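Local coordinates for protein LytB (Plasmodium falciparum, PDB 4N7B) that reduces (E)-4-hydroxy-3-methylbut-2-enyl diphosphate to isopentenyl and dimethylallyl diphosphate with an iron-sulfur cluster, the last step of the apicoplast route to isoprenoid precursors, at residues L317-K328 and L377-L385; T417-K425 and K446-R454. All coordinates share one frame; numbering follows the deposited sequence.

In the fold
Interactions 1 and 2 are both largely buried and lie in different sheet-and-helix units of the IspH fold, their centres about 23 Å apart. Interaction 1 packs helix 316-329 nearly antiparallel to strand 377-381 and is almost wholly apolar until it reaches Thr383 beside the iron-sulfur cluster. Interaction 2 lays two helices side by side at 31°, both against strand 432-436 of the five-stranded sheet; leucines fill its inner part, whereas an amide, a guanidinium and a sulfate meet at its outer end. The two contacts join where Gln420 NE2 probably donates to Leu385 O, 2.9 Å away, while the Lys446 side chain packs on the backbone of Thr384.

Interaction 1 of 2, residues L317-K328 and L377-L385; sequences LVNKVHVYVQMK and LFYVTQTTL. With NA (sodium ion), chain F; F3S (Fe3-s4 cluster), chain B.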
loop_
_atom_site.group_PDB
_atom_site.type_symbol
_atom_site.label_atom_id
_atom_site.label_comp_id
_atom_site.label_asym_id
_atom_site.label_seq_id
_atom_site.Cartn_x
_atom_site.Cartn_y
_atom_site.Cartn_z
ATOM N N LEU A 317 -6.309 -6.680 4.786
ATOM C CA LEU A 317 -7.211 -5.547 4.548
ATOM C C LEU A 317 -7.429 -5.340 3.060
ATOM O O LEU A 317 -8.380 -4.665 2.650
ATOM C CB LEU A 317 -6.693 -4.259 5.219
ATOM C CG LEU A 317 -6.497 -4.377 6.749
ATOM C CD1 LEU A 317 -5.824 -3.121 7.314
ATOM C CD2 LEU A 317 -7.822 -4.629 7.455
ATOM N N VAL A 318 -6.556 -5.936 2.248
ATOM C CA VAL A 318 -6.833 -6.073 0.816
ATOM C C VAL A 318 -7.797 -7.249 0.638
ATOM O O VAL A 318 -8.786 -7.146 -0.086
ATOM C CB VAL A 318 -5.546 -6.298 -0.009
ATOM C CG1 VAL A 318 -5.876 -6.762 -1.418
ATOM C CG2 VAL A 318 -4.725 -5.026 -0.052
ATOM N N ASN A 319 -7.545 -8.353 1.338
ATOM C CA ASN A 319 -8.451 -9.487 1.257
ATOM C C ASN A 319 -9.854 -9.069 1.676
ATOM O O ASN A 319 -10.850 -9.563 1.145
ATOM C CB ASN A 319 -7.970 -10.635 2.126
ATOM C CG ASN A 319 -8.886 -11.837 2.052
ATOM O OD1 ASN A 319 -8.946 -12.524 1.035
ATOM N ND2 ASN A 319 -9.591 -12.109 3.141
ATOM N N LYS A 320 -9.930 -8.156 2.637
ATOM C CA LYS A 320 -11.209 -7.634 3.084
ATOM C C LYS A 320 -12.002 -7.105 1.891
ATOM O O LYS A 320 -13.169 -7.440 1.718
ATOM C CB LYS A 320 -10.958 -6.519 4.077
ATOM C CG LYS A 320 -12.162 -5.749 4.524
ATOM C CD LYS A 320 -11.649 -4.602 5.391
ATOM C CE LYS A 320 -12.738 -3.865 6.114
ATOM N NZ LYS A 320 -12.263 -2.512 6.536
ATOM N N VAL A 321 -11.356 -6.316 1.043
ATOM C CA VAL A 321 -12.057 -5.712 -0.096
ATOM C C VAL A 321 -12.488 -6.802 -1.077
ATOM O O VAL A 321 -13.646 -6.842 -1.514
ATOM C CB VAL A 321 -11.196 -4.643 -0.819
ATOM C CG1 VAL A 321 -11.966 -3.998 -1.952
ATOM C CG2 VAL A 321 -10.785 -3.575 0.159
ATOM N N HIS A 322 -11.573 -7.715 -1.381
ATOM C CA HIS A 322 -11.880 -8.843 -2.269
ATOM C C HIS A 322 -13.126 -9.564 -1.801
ATOM O O HIS A 322 -13.983 -9.959 -2.596
ATOM C CB HIS A 322 -10.714 -9.832 -2.293
ATOM C CG HIS A 322 -9.558 -9.386 -3.139
ATOM N ND1 HIS A 322 -8.969 -10.197 -4.084
ATOM C CD2 HIS A 322 -8.882 -8.212 -3.178
ATOM C CE1 HIS A 322 -7.982 -9.543 -4.670
ATOM N NE2 HIS A 322 -7.910 -8.335 -4.141
ATOM N N VAL A 323 -13.222 -9.719 -0.488
ATOM C CA VAL A 323 -14.261 -10.520 0.125
ATOM C C VAL A 323 -15.626 -9.828 0.044
ATOM O O VAL A 323 -16.620 -10.444 -0.339
ATOM C CB VAL A 323 -13.870 -10.821 1.594
ATOM C CG1 VAL A 323 -15.090 -11.018 2.439
ATOM C CG2 VAL A 323 -12.952 -12.028 1.637
ATOM N N TYR A 324 -15.681 -8.551 0.393
ATOM C CA TYR A 324 -16.931 -7.808 0.261
ATOM C C TYR A 324 -17.434 -7.816 -1.186
ATOM O O TYR A 324 -18.631 -7.905 -1.430
ATOM C CB TYR A 324 -16.765 -6.363 0.740
ATOM C CG TYR A 324 -17.049 -6.217 2.216
ATOM C CD1 TYR A 324 -18.351 -6.052 2.689
ATOM C CD2 TYR A 324 -16.023 -6.308 3.139
ATOM C CE1 TYR A 324 -18.606 -5.941 4.054
ATOM C CE2 TYR A 324 -16.262 -6.199 4.490
ATOM C CZ TYR A 324 -17.544 -6.009 4.947
ATOM O OH TYR A 324 -17.741 -5.910 6.308
ATOM N N VAL A 325 -16.514 -7.732 -2.141
ATOM C CA VAL A 325 -16.885 -7.687 -3.540
ATOM C C VAL A 325 -17.593 -8.984 -3.955
ATOM O O VAL A 325 -18.657 -8.954 -4.587
ATOM C CB VAL A 325 -15.647 -7.455 -4.423
ATOM C CG1 VAL A 325 -15.947 -7.842 -5.858
ATOM C CG2 VAL A 325 -15.198 -5.989 -4.332
ATOM N N GLN A 326 -16.999 -10.118 -3.610
ATOM C CA GLN A 326 -17.598 -11.410 -3.919
ATOM C C GLN A 326 -18.944 -11.549 -3.228
ATOM O O GLN A 326 -19.910 -12.047 -3.811
ATOM C CB GLN A 326 -16.687 -12.542 -3.454
ATOM C CG GLN A 326 -15.509 -12.820 -4.381
ATOM C CD GLN A 326 -14.507 -13.806 -3.767
ATOM O OE1 GLN A 326 -13.592 -13.401 -3.050
ATOM N NE2 GLN A 326 -14.689 -15.099 -4.039
ATOM N N MET A 327 -19.007 -11.115 -1.972
ATOM C CA MET A 327 -20.214 -11.303 -1.166
ATOM C C MET A 327 -21.387 -10.491 -1.702
ATOM O O MET A 327 -22.531 -10.961 -1.736
ATOM C CB MET A 327 -19.950 -10.891 0.275
ATOM C CG MET A 327 -21.185 -10.931 1.166
ATOM S SD MET A 327 -20.775 -10.430 2.850
ATOM C CE MET A 327 -19.932 -8.887 2.641
ATOM N N LYS A 328 -21.106 -9.260 -2.107
ATOM C CA LYS A 328 -22.164 -8.387 -2.611
ATOM C C LYS A 328 -22.545 -8.740 -4.033
ATOM O O LYS A 328 -23.696 -8.567 -4.439
ATOM C CB LYS A 328 -21.743 -6.923 -2.508
ATOM C CG LYS A 328 -21.707 -6.442 -1.071
ATOM C CD LYS A 328 -23.093 -6.572 -0.447
ATOM C CE LYS A 328 -23.072 -6.276 1.027
ATOM N NZ LYS A 328 -24.459 -6.219 1.547
ATOM N N LEU A 377 -26.390 -0.995 -5.587
ATOM C CA LEU A 377 -24.994 -0.680 -5.852
ATOM C C LEU A 377 -24.213 -0.662 -4.568
ATOM O O LEU A 377 -24.713 -0.251 -3.528
ATOM C CB LEU A 377 -24.860 0.685 -6.531
ATOM C CG LEU A 377 -25.593 0.810 -7.871
ATOM C CD1 LEU A 377 -25.450 2.230 -8.403
ATOM C CD2 LEU A 377 -25.068 -0.210 -8.883
ATOM N N PHE A 378 -22.964 -1.088 -4.666
ATOM C CA PHE A 378 -22.068 -1.162 -3.535
ATOM C C PHE A 378 -20.734 -0.646 -4.033
ATOM O O PHE A 378 -20.282 -1.040 -5.112
ATOM C CB PHE A 378 -21.924 -2.614 -3.100
ATOM C CG PHE A 378 -21.295 -2.799 -1.733
ATOM C CD1 PHE A 378 -22.068 -2.718 -0.580
ATOM C CD2 PHE A 378 -19.941 -3.083 -1.603
ATOM C CE1 PHE A 378 -21.502 -2.905 0.675
ATOM C CE2 PHE A 378 -19.368 -3.278 -0.341
ATOM C CZ PHE A 378 -20.149 -3.185 0.791
ATOM N N TYR A 379 -20.107 0.249 -3.282
ATOM C CA TYR A 379 -18.811 0.724 -3.686
ATOM C C TYR A 379 -17.738 0.307 -2.713
ATOM O O TYR A 379 -17.979 0.053 -1.543
ATOM C CB TYR A 379 -18.798 2.243 -3.909
ATOM C CG TYR A 379 -18.650 3.117 -2.667
ATOM C CD1 TYR A 379 -17.398 3.377 -2.119
ATOM C CD2 TYR A 379 -19.764 3.716 -2.069
ATOM C CE1 TYR A 379 -17.258 4.184 -1.003
ATOM C CE2 TYR A 379 -19.630 4.527 -0.955
ATOM C CZ TYR A 379 -18.372 4.752 -0.426
ATOM O OH TYR A 379 -18.215 5.551 0.688
ATOM N N VAL A 380 -16.527 0.294 -3.228
ATOM C CA VAL A 380 -15.390 -0.218 -2.527
ATOM C C VAL A 380 -14.233 0.623 -3.069
ATOM O O VAL A 380 -14.393 1.264 -4.115
ATOM C CB VAL A 380 -15.317 -1.731 -2.833
ATOM C CG1 VAL A 380 -14.053 -2.111 -3.547
ATOM C CG2 VAL A 380 -15.538 -2.521 -1.585
ATOM N N THR A 381 -13.084 0.658 -2.392
ATOM C CA THR A 381 -11.972 1.469 -2.878
ATOM C C THR A 381 -10.637 0.756 -2.742
ATOM O O THR A 381 -10.476 -0.176 -1.951
ATOM C CB THR A 381 -11.868 2.859 -2.164
ATOM O OG1 THR A 381 -11.196 2.744 -0.909
ATOM C CG2 THR A 381 -13.228 3.454 -1.927
ATOM N N GLN A 382 -9.681 1.215 -3.534
ATOM C CA GLN A 382 -8.272 0.924 -3.319
ATOM C C GLN A 382 -7.890 1.318 -1.884
ATOM O O GLN A 382 -8.315 2.357 -1.375
ATOM C CB GLN A 382 -7.453 1.732 -4.323
ATOM C CG GLN A 382 -5.996 1.352 -4.456
ATOM C CD GLN A 382 -5.338 2.080 -5.608
ATOM O OE1 GLN A 382 -6.011 2.492 -6.542
ATOM N NE2 GLN A 382 -4.028 2.262 -5.540
ATOM N N THR A 383 -7.058 0.505 -1.242
ATOM C CA THR A 383 -6.746 0.692 0.182
ATOM C C THR A 383 -5.863 1.891 0.469
ATOM O O THR A 383 -5.818 2.364 1.600
ATOM C CB THR A 383 -6.017 -0.532 0.760
ATOM O OG1 THR A 383 -4.760 -0.712 0.089
ATOM C CG2 THR A 383 -6.847 -1.767 0.589
ATOM N N THR A 384 -5.172 2.383 -0.553
ATOM C CA THR A 384 -4.123 3.377 -0.388
ATOM C C THR A 384 -4.426 4.748 -1.016
ATOM O O THR A 384 -3.517 5.536 -1.245
ATOM C CB THR A 384 -2.842 2.872 -1.039
ATOM O OG1 THR A 384 -3.148 2.404 -2.356
ATOM C CG2 THR A 384 -2.232 1.732 -0.222
ATOM N N LEU A 385 -5.693 5.058 -1.258
ATOM C CA LEU A 385 -6.044 6.330 -1.876
ATOM C C LEU A 385 -5.729 7.535 -0.972
ATOM O O LEU A 385 -5.518 7.405 0.234
ATOM C CB LEU A 385 -7.533 6.338 -2.219
ATOM C CG LEU A 385 -7.960 5.297 -3.258
ATOM C CD1 LEU A 385 -9.428 5.477 -3.578
ATOM C CD2 LEU A 385 -7.109 5.421 -4.523
HETATM NA NA NA F . -15.444 -5.421 8.139
HETATM FE FE1 F3S B . -0.262 -1.939 4.387
HETATM FE FE3 F3S B . -2.324 -3.642 4.070
HETATM FE FE4 F3S B . -2.688 -0.980 4.135
HETATM S S1 F3S B . -0.386 -3.650 3.023
HETATM S S2 F3S B . -0.829 -0.074 3.311
HETATM S S3 F3S B . -1.976 -2.298 5.761
HETATM S S4 F3S B . -3.729 -2.432 2.853
#
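Val321 of the helix and Val380 of the strand meet methyl to methyl, CG1 against CG1, though the exact closeness of the pair is doubtful. Val380 CG1 also meets Val325 CG2, so one strand valine packs against successive turns of the helix. Toward the C-terminal end of helix 317-328, Lys328 lays its aliphatic chain over a face of the Phe378 ring: CG stands 3.6 Å from the ring centroid, only 8° off the normal, a close CH-pi contact. The chain bends at chi2, which carries CD and CE on across the ring toward CE1, and NZ ends in a salt bridge with Glu331. Tyr324 CD1 approaches Phe378 CZ at 3.9 Å, the two side chains crossing obliquely, while its hydroxyl reaches the other way to a sodium ion 3.0 Å from Tyr324 OH, at the ring edge and in its plane.

At the opposite end of the helix, Thr383 CG2 packs on Val318 CG2 and on Leu317 O, 3.9 Å from each. Its chi1 of 62° turns CG2 to the helix and leaves OG1 between the backbone N and carbonyl carbon, 3.4 Å from S4 of the cluster. That hydroxyl is hydrogen-bonded to Glu345 OE1, probably the proton donor, as in related enzymes, and Thr383 probably also binds the substrate. The type I turn Gln382-Leu385 follows the strand, and Gln382 OE1 accepts from Tyr340 N.

Helix and strand run nearly antiparallel, 162° between their directions and their short axes 9.2 Å apart at closest approach, as when a helix covers one side of a parallel sheet. Strand 377-381 lies between strands 334-338 and 405-406, helix 344-350 packs beside Val321, and helix 387-400 meets Tyr379 and Thr381.

Interaction 2 of 2, residues T417-K425 and K446-R454; sequences TNRQTALNK and KLVYSSQIR. With SO4 (sulfate ion), chain D.
In the alpha-beta-alpha succession of helix 414-427, strand 432-436 and helix 442-452 beside the five-stranded parallel sheet, the two helices pack with their short axes 9.4 Å apart. Leu447 pushes CD2 against the backbone of the other helix, 3.7 Å from Gln420 N, and touches Leu423 CD2 at 4.0 Å. Leu423 holds CG anti to its backbone N (chi1 171°), and CD2 thereby comes 3.3 Å from Leu447 O; both leucines rest on strand 432-436. Gln420 runs its CG past Ser450 OG, while Gln420 NE2 and OE1 hydrogen-bond to Leu385 O and Met387 N. Ser450 OG turns back to donate to Lys446 O, which also receives Ser450 N from the other face of its plane. Ser442 and Asn443, in the first turn of this helix, probably bind the substrate, as in related enzymes. At the outer end the Asn424 amide stacks on the Arg454 guanidinium, their planes 21° apart, with OD1 above one face rather than hydrogen-bonded. Asp388 salt-bridges Arg454 NH2, a sulfate lies at the guanidinium edge, and Arg454 NE donates nearly straight (167°) to Ser450 O at 2.9 Å.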
loop_
_atom_site.group_PDB
_atom_site.type_symbol
_atom_site.label_atom_id
_atom_site.label_comp_id
_atom_site.label_asym_id
_atom_site.label_seq_id
_atom_site.Cartn_x
_atom_site.Cartn_y
_atom_site.Cartn_z
ATOM N N THR A 417 -4.673 5.884 6.329
ATOM C CA THR A 417 -5.370 6.919 7.091
ATOM C C THR A 417 -4.430 7.558 8.120
ATOM O O THR A 417 -4.316 8.775 8.233
ATOM C CB THR A 417 -6.565 6.296 7.857
ATOM O OG1 THR A 417 -7.529 5.827 6.919
ATOM C CG2 THR A 417 -7.209 7.306 8.795
ATOM N N ASN A 418 -3.758 6.716 8.882
ATOM C CA ASN A 418 -2.915 7.194 9.948
ATOM C C ASN A 418 -1.744 7.999 9.430
ATOM O O ASN A 418 -1.385 9.026 10.010
ATOM C CB ASN A 418 -2.381 6.023 10.772
ATOM C CG ASN A 418 -3.438 5.375 11.642
ATOM O OD1 ASN A 418 -4.534 5.892 11.804
ATOM N ND2 ASN A 418 -3.082 4.244 12.250
ATOM N N ARG A 419 -1.092 7.531 8.378
ATOM C CA ARG A 419 0.070 8.264 7.897
ATOM C C ARG A 419 -0.312 9.617 7.282
ATOM O O ARG A 419 0.367 10.609 7.544
ATOM C CB ARG A 419 0.879 7.413 6.916
ATOM C CG ARG A 419 1.827 6.468 7.646
ATOM C CD ARG A 419 1.885 5.114 6.987
ATOM N NE ARG A 419 2.576 4.169 7.851
ATOM C CZ ARG A 419 2.010 3.546 8.882
ATOM N NH1 ARG A 419 0.732 3.757 9.188
ATOM N NH2 ARG A 419 2.730 2.712 9.617
ATOM N N GLN A 420 -1.386 9.673 6.484
ATOM C CA GLN A 420 -1.858 10.949 5.926
ATOM C C GLN A 420 -2.344 11.877 7.023
ATOM O O GLN A 420 -2.045 13.069 7.028
ATOM C CB GLN A 420 -2.992 10.726 4.915
ATOM C CG GLN A 420 -2.530 10.145 3.593
ATOM C CD GLN A 420 -3.685 9.780 2.664
ATOM O OE1 GLN A 420 -4.748 10.402 2.703
ATOM N NE2 GLN A 420 -3.485 8.753 1.842
ATOM N N THR A 421 -3.082 11.331 7.979
ATOM C CA THR A 421 -3.644 12.158 9.045
ATOM C C THR A 421 -2.531 12.855 9.851
ATOM O O THR A 421 -2.613 14.061 10.147
ATOM C CB THR A 421 -4.551 11.337 9.979
ATOM O OG1 THR A 421 -5.669 10.833 9.230
ATOM C CG2 THR A 421 -5.067 12.208 11.140
ATOM N N ALA A 422 -1.478 12.120 10.175
ATOM C CA ALA A 422 -0.416 12.687 10.997
ATOM C C ALA A 422 0.339 13.760 10.211
ATOM O O ALA A 422 0.601 14.848 10.710
ATOM C CB ALA A 422 0.518 11.598 11.449
ATOM N N LEU A 423 0.670 13.451 8.967
ATOM C CA LEU A 423 1.371 14.401 8.105
ATOM C C LEU A 423 0.529 15.670 7.895
ATOM O O LEU A 423 1.038 16.805 7.966
ATOM C CB LEU A 423 1.670 13.743 6.758
ATOM C CG LEU A 423 2.207 14.678 5.670
ATOM C CD1 LEU A 423 3.531 15.301 6.123
ATOM C CD2 LEU A 423 2.361 13.944 4.325
ATOM N N ASN A 424 -0.769 15.481 7.645
ATOM C CA ASN A 424 -1.670 16.611 7.420
ATOM C C ASN A 424 -1.693 17.584 8.592
ATOM O O ASN A 424 -1.814 18.790 8.388
ATOM C CB ASN A 424 -3.092 16.127 7.156
ATOM C CG ASN A 424 -3.236 15.474 5.802
ATOM O OD1 ASN A 424 -2.391 15.654 4.938
ATOM N ND2 ASN A 424 -4.311 14.721 5.606
ATOM N N LYS A 425 -1.595 17.057 9.814
ATOM C CA LYS A 425 -1.652 17.880 11.030
ATOM C C LYS A 425 -0.439 18.773 11.194
ATOM O O LYS A 425 -0.558 19.911 11.634
ATOM C CB LYS A 425 -1.730 17.009 12.278
ATOM C CG LYS A 425 -3.089 16.976 12.917
ATOM C CD LYS A 425 -3.172 15.836 13.924
ATOM C CE LYS A 425 -4.536 15.180 13.894
ATOM N NZ LYS A 425 -4.596 14.046 14.855
ATOM N N LYS A 446 0.659 9.464 -2.432
ATOM C CA LYS A 446 -0.500 10.151 -1.857
ATOM C C LYS A 446 -0.107 10.955 -0.621
ATOM O O LYS A 446 -0.791 11.917 -0.250
ATOM C CB LYS A 446 -1.651 9.178 -1.560
ATOM C CG LYS A 446 -2.136 8.421 -2.795
ATOM C CD LYS A 446 -2.581 9.384 -3.889
ATOM C CE LYS A 446 -2.560 8.726 -5.274
ATOM N NZ LYS A 446 -2.685 9.766 -6.374
ATOM N N LEU A 447 1.010 10.596 0.004
ATOM C CA LEU A 447 1.484 11.388 1.139
ATOM C C LEU A 447 1.998 12.714 0.606
ATOM O O LEU A 447 1.670 13.778 1.124
ATOM C CB LEU A 447 2.585 10.661 1.902
ATOM C CG LEU A 447 2.087 9.557 2.825
ATOM C CD1 LEU A 447 3.267 8.795 3.392
ATOM C CD2 LEU A 447 1.261 10.134 3.940
ATOM N N VAL A 448 2.818 12.651 -0.429
ATOM C CA VAL A 448 3.317 13.868 -1.056
ATOM C C VAL A 448 2.148 14.771 -1.446
ATOM O O VAL A 448 2.149 15.986 -1.206
ATOM C CB VAL A 448 4.112 13.532 -2.318
ATOM C CG1 VAL A 448 4.223 14.762 -3.258
ATOM C CG2 VAL A 448 5.463 13.019 -1.942
ATOM N N TYR A 449 1.149 14.167 -2.072
ATOM C CA TYR A 449 -0.008 14.917 -2.549
ATOM C C TYR A 449 -0.772 15.558 -1.396
ATOM O O TYR A 449 -1.242 16.685 -1.509
ATOM C CB TYR A 449 -0.909 13.964 -3.307
ATOM C CG TYR A 449 -2.180 14.532 -3.882
ATOM C CD1 TYR A 449 -2.167 15.249 -5.068
ATOM C CD2 TYR A 449 -3.402 14.298 -3.272
ATOM C CE1 TYR A 449 -3.341 15.732 -5.632
ATOM C CE2 TYR A 449 -4.574 14.777 -3.820
ATOM C CZ TYR A 449 -4.533 15.501 -5.007
ATOM O OH TYR A 449 -5.699 15.975 -5.558
ATOM N N SER A 450 -0.906 14.837 -0.287
ATOM C CA SER A 450 -1.651 15.351 0.866
ATOM C C SER A 450 -1.041 16.653 1.351
ATOM O O SER A 450 -1.754 17.577 1.716
ATOM C CB SER A 450 -1.644 14.330 2.020
ATOM O OG SER A 450 -2.326 13.137 1.664
ATOM N N SER A 451 0.288 16.719 1.379
ATOM C CA SER A 451 0.980 17.951 1.772
ATOM C C SER A 451 0.798 19.062 0.741
ATOM O O SER A 451 0.627 20.232 1.093
ATOM C CB SER A 451 2.470 17.658 1.956
ATOM O OG SER A 451 3.225 18.832 2.218
ATOM N N GLN A 452 0.866 18.717 -0.545
ATOM C CA GLN A 452 0.804 19.745 -1.585
ATOM C C GLN A 452 -0.546 20.447 -1.647
ATOM O O GLN A 452 -0.593 21.673 -1.801
ATOM C CB GLN A 452 1.125 19.162 -2.953
ATOM C CG GLN A 452 2.544 18.695 -3.098
ATOM C CD GLN A 452 2.749 17.933 -4.383
ATOM O OE1 GLN A 452 1.975 17.037 -4.711
ATOM N NE2 GLN A 452 3.768 18.300 -5.135
ATOM N N ILE A 453 -1.647 19.702 -1.566
ATOM C CA ILE A 453 -2.961 20.352 -1.635
ATOM C C ILE A 453 -3.217 21.152 -0.356
ATOM O O ILE A 453 -4.186 21.914 -0.270
ATOM C CB ILE A 453 -4.107 19.355 -1.876
ATOM C CG1 ILE A 453 -4.177 18.329 -0.753
ATOM C CG2 ILE A 453 -3.884 18.607 -3.173
ATOM C CD1 ILE A 453 -5.404 17.450 -0.878
ATOM N N ARG A 454 -2.327 20.993 0.628
ATOM C CA ARG A 454 -2.356 21.836 1.827
ATOM C C ARG A 454 -1.307 22.969 1.713
ATOM O O ARG A 454 -0.964 23.635 2.692
ATOM C CB ARG A 454 -2.207 20.974 3.088
ATOM C CG ARG A 454 -3.553 20.594 3.713
ATOM C CD ARG A 454 -3.506 19.281 4.647
ATOM N NE ARG A 454 -3.700 18.174 3.735
ATOM C CZ ARG A 454 -4.798 17.446 3.606
ATOM N NH1 ARG A 454 -5.838 17.596 4.402
ATOM N NH2 ARG A 454 -4.816 16.519 2.668
HETATM S S SO4 D . -7.210 19.110 7.318
HETATM O O1 SO4 D . -7.842 19.497 8.579
HETATM O O2 SO4 D . -5.788 19.441 7.363
HETATM O O3 SO4 D . -7.372 17.673 7.114
HETATM O O4 SO4 D . -7.845 19.836 6.221
#